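Local coordinates for protein inositol monophosphatase (Zymomonas mobilis, PDB 4N81) that probably hydrolyses phosphate monoesters as a magnesium-dependent phosphatase of the inositol monophosphatase superfamily, at residues Asp186-Ser194 against Leu214-Met225. Residues are numbered along the deposited sequence; the frame is centred on the assembly and turned at random.
Sequences DCYNYGLLS and LVPIVEGAGGIM
Leu-214 forks against Tyr-190: its CD1 methyl caps the middle of one ring face, 3.7 Å from the centroid and nearly along the ring normal, a CH-pi contact, while CD2 lies beside the CB end and reaches Cys-187 CB at 3.9 Å. Met-225, extended beyond CG, crosses the tyrosine at about a right angle; its CE makes an apolar contact with Tyr-190 CE2 at 3.6 Å, and SD, 5.0 Å from the ring centroid and oblique to it, gives a Met-aromatic contact. Tyr-190 OH is hydrogen-bonded to Glu-203. Helices 187-194 and 214-220 run nearly parallel, 19° apart, with axes 9.1 Å from each other at their closest, between the two sheets of the layered inositol monophosphatase fold: Tyr-190 and Leu-193 touch strand 241-244 of one, Leu-214 and Ile-217 strand 112-120 of the other. The backbones come closest where Ser-194 CA lies 5.2 Å from Val-218 CA. Val-218 is the knob here: CG1 meets Leu-193 CD2, the side chains crossing at about a right angle, while CG2 turns to Ser-194 OG and Tyr-190 CB. Ser-194 OG, anti to its own carbonyl carbon (chi1 -57°), bonds back to Tyr-190 O at 2.9 Å; Ser-194 N reaches that oxygen from the opposite face. OG also seats in the notch formed by Ile-217 CG2, Val-218 CG2 and Val-218 CA, each 3.5 Å away, and Ala-221 CB packs on Ser-194 CB.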
loop_
_atom_site.group_PDB
_atom_site.type_symbol
_atom_site.label_atom_id
_atom_site.label_comp_id
_atom_site.label_asym_id
_atom_site.label_seq_id
_atom_site.Cartn_x
_atom_site.Cartn_y
_atom_site.Cartn_z
ATOM N N ASP A 186 6.415 3.890 -2.701
ATOM C CA ASP A 186 7.091 4.873 -3.590
ATOM C C ASP A 186 6.660 6.304 -3.266
ATOM O O ASP A 186 6.668 6.699 -2.044
ATOM C CB ASP A 186 6.826 4.466 -5.067
ATOM C CG ASP A 186 7.084 2.967 -5.281
ATOM O OD1 ASP A 186 8.266 2.600 -5.476
ATOM O OD2 ASP A 186 6.106 2.185 -5.197
ATOM N N CYS A 187 6.208 7.051 -4.283
ATOM C CA CYS A 187 5.871 8.471 -4.055
ATOM C C CYS A 187 4.787 8.647 -3.027
ATOM O O CYS A 187 4.693 9.715 -2.360
ATOM C CB CYS A 187 5.432 9.177 -5.352
ATOM S SG CYS A 187 4.029 8.334 -6.184
ATOM N N TYR A 188 3.960 7.611 -2.868
ATOM C CA TYR A 188 2.786 7.782 -2.039
ATOM C C TYR A 188 3.210 8.086 -0.598
ATOM O O TYR A 188 2.519 8.856 0.102
ATOM C CB TYR A 188 1.913 6.502 -2.043
ATOM C CG TYR A 188 0.459 6.847 -1.762
ATOM C CD1 TYR A 188 -0.427 7.156 -2.811
ATOM C CD2 TYR A 188 -0.034 6.847 -0.470
ATOM C CE1 TYR A 188 -1.785 7.445 -2.570
ATOM C CE2 TYR A 188 -1.369 7.171 -0.228
ATOM C CZ TYR A 188 -2.224 7.493 -1.256
ATOM O OH TYR A 188 -3.568 7.770 -0.970
ATOM N N ASN A 189 4.335 7.527 -0.156
ATOM C CA ASN A 189 4.664 7.796 1.269
ATOM C C ASN A 189 5.045 9.242 1.505
ATOM O O ASN A 189 4.826 9.790 2.594
ATOM C CB ASN A 189 5.794 6.887 1.749
ATOM C CG ASN A 189 5.348 5.434 1.790
ATOM O OD1 ASN A 189 4.301 5.119 2.342
ATOM N ND2 ASN A 189 6.138 4.561 1.201
ATOM N N TYR A 190 5.578 9.890 0.463
ATOM C CA TYR A 190 5.936 11.295 0.600
ATOM C C TYR A 190 4.659 12.117 0.597
ATOM O O TYR A 190 4.564 13.136 1.301
ATOM C CB TYR A 190 6.870 11.737 -0.535
ATOM C CG TYR A 190 8.206 10.940 -0.567
ATOM C CD1 TYR A 190 8.277 9.682 -1.220
ATOM C CD2 TYR A 190 9.352 11.425 0.062
ATOM C CE1 TYR A 190 9.461 8.965 -1.270
ATOM C CE2 TYR A 190 10.528 10.735 0.012
ATOM C CZ TYR A 190 10.584 9.499 -0.653
ATOM O OH TYR A 190 11.782 8.810 -0.673
ATOM N N GLY A 191 3.655 11.636 -0.154
ATOM C CA GLY A 191 2.394 12.351 -0.086
ATOM C C GLY A 191 1.802 12.169 1.319
ATOM O O GLY A 191 1.267 13.163 1.892
ATOM N N LEU A 192 1.956 10.975 1.902
ATOM C CA LEU A 192 1.304 10.806 3.239
ATOM C C LEU A 192 2.090 11.628 4.246
ATOM O O LEU A 192 1.504 12.177 5.258
ATOM C CB LEU A 192 1.341 9.296 3.661
ATOM C CG LEU A 192 0.315 8.455 2.880
ATOM C CD1 LEU A 192 0.574 6.943 3.172
ATOM C CD2 LEU A 192 -1.152 8.892 3.289
ATOM N N LEU A 193 3.396 11.732 3.998
ATOM C CA LEU A 193 4.189 12.519 4.975
ATOM C C LEU A 193 3.774 14.005 4.870
ATOM O O LEU A 193 3.653 14.679 5.927
ATOM C CB LEU A 193 5.715 12.324 4.707
ATOM C CG LEU A 193 6.663 13.192 5.594
ATOM C CD1 LEU A 193 8.051 12.452 5.731
ATOM C CD2 LEU A 193 6.958 14.570 4.979
ATOM N N SER A 194 3.458 14.492 3.635
ATOM C CA SER A 194 3.071 15.913 3.473
ATOM C C SER A 194 1.708 16.178 4.102
ATOM O O SER A 194 1.426 17.286 4.515
ATOM C CB SER A 194 3.007 16.292 1.973
ATOM O OG SER A 194 4.289 15.996 1.429
ATOM N N LEU A 214 8.728 15.523 -5.710
ATOM C CA LEU A 214 8.404 15.380 -4.288
ATOM C C LEU A 214 8.924 16.536 -3.459
ATOM O O LEU A 214 8.335 16.896 -2.411
ATOM C CB LEU A 214 9.015 14.095 -3.743
ATOM C CG LEU A 214 8.727 12.831 -4.569
ATOM C CD1 LEU A 214 9.480 11.699 -3.965
ATOM C CD2 LEU A 214 7.214 12.525 -4.617
ATOM N N VAL A 215 10.085 17.052 -3.862
ATOM C CA VAL A 215 10.685 18.065 -2.963
ATOM C C VAL A 215 9.802 19.333 -2.661
ATOM O O VAL A 215 9.611 19.700 -1.498
ATOM C CB VAL A 215 12.138 18.496 -3.472
ATOM C CG1 VAL A 215 12.807 19.531 -2.494
ATOM C CG2 VAL A 215 13.053 17.239 -3.657
ATOM N N PRO A 216 9.275 20.010 -3.696
ATOM C CA PRO A 216 8.419 21.182 -3.429
ATOM C C PRO A 216 7.181 20.827 -2.627
ATOM O O PRO A 216 6.691 21.651 -1.846
ATOM C CB PRO A 216 8.034 21.684 -4.840
ATOM C CG PRO A 216 9.013 21.057 -5.754
ATOM C CD PRO A 216 9.448 19.774 -5.145
ATOM N N ILE A 217 6.667 19.615 -2.835
ATOM C CA ILE A 217 5.429 19.207 -2.156
ATOM C C ILE A 217 5.701 19.022 -0.663
ATOM O O ILE A 217 5.036 19.635 0.173
ATOM C CB ILE A 217 4.902 17.882 -2.775
ATOM C CG1 ILE A 217 4.395 18.190 -4.201
ATOM C CG2 ILE A 217 3.845 17.165 -1.864
ATOM C CD1 ILE A 217 4.062 16.869 -4.989
ATOM N N VAL A 218 6.756 18.285 -0.353
ATOM C CA VAL A 218 7.104 18.061 1.046
ATOM C C VAL A 218 7.508 19.375 1.731
ATOM O O VAL A 218 7.040 19.672 2.853
ATOM C CB VAL A 218 8.260 17.054 1.163
ATOM C CG1 VAL A 218 8.807 17.023 2.620
ATOM C CG2 VAL A 218 7.750 15.610 0.778
ATOM N N GLU A 219 8.344 20.163 1.057
ATOM C CA GLU A 219 8.853 21.379 1.667
ATOM C C GLU A 219 7.754 22.409 1.827
ATOM O O GLU A 219 7.715 23.068 2.852
ATOM C CB GLU A 219 10.162 21.890 0.957
ATOM C CG GLU A 219 11.300 20.770 1.151
ATOM C CD GLU A 219 12.791 21.227 1.183
ATOM O OE1 GLU A 219 13.025 22.118 0.343
ATOM O OE2 GLU A 219 13.703 20.665 2.007
ATOM N N GLY A 220 6.802 22.477 0.876
ATOM C CA GLY A 220 5.755 23.488 0.944
ATOM C C GLY A 220 4.681 23.043 1.914
ATOM O O GLY A 220 3.770 23.841 2.238
ATOM N N ALA A 221 4.748 21.773 2.343
ATOM C CA ALA A 221 3.887 21.305 3.464
ATOM C C ALA A 221 4.509 21.580 4.841
ATOM O O ALA A 221 3.889 21.359 5.863
ATOM C CB ALA A 221 3.499 19.797 3.313
ATOM N N GLY A 222 5.733 22.093 4.866
ATOM C CA GLY A 222 6.372 22.344 6.150
ATOM C C GLY A 222 7.455 21.314 6.486
ATOM O O GLY A 222 8.130 21.425 7.531
ATOM N N GLY A 223 7.638 20.325 5.614
ATOM C CA GLY A 223 8.659 19.299 5.863
ATOM C C GLY A 223 10.038 19.642 5.319
ATOM O O GLY A 223 10.321 20.772 4.910
ATOM N N ILE A 224 10.928 18.658 5.346
ATOM C CA ILE A 224 12.267 18.909 4.849
ATOM C C ILE A 224 12.641 17.646 4.063
ATOM O O ILE A 224 12.301 16.538 4.452
ATOM C CB ILE A 224 13.269 19.176 6.006
ATOM C CG1 ILE A 224 14.713 19.328 5.493
ATOM C CG2 ILE A 224 13.256 18.058 7.068
ATOM C CD1 ILE A 224 15.597 20.043 6.628
ATOM N N MET A 225 13.337 17.832 2.944
ATOM C CA MET A 225 13.713 16.701 2.135
ATOM C C MET A 225 15.094 16.987 1.557
ATOM O O MET A 225 15.299 18.004 0.890
ATOM C CB MET A 225 12.658 16.468 1.044
ATOM C CG MET A 225 12.901 15.188 0.281
ATOM S SD MET A 225 11.417 14.787 -0.701
ATOM C CE MET A 225 12.170 13.488 -1.635
#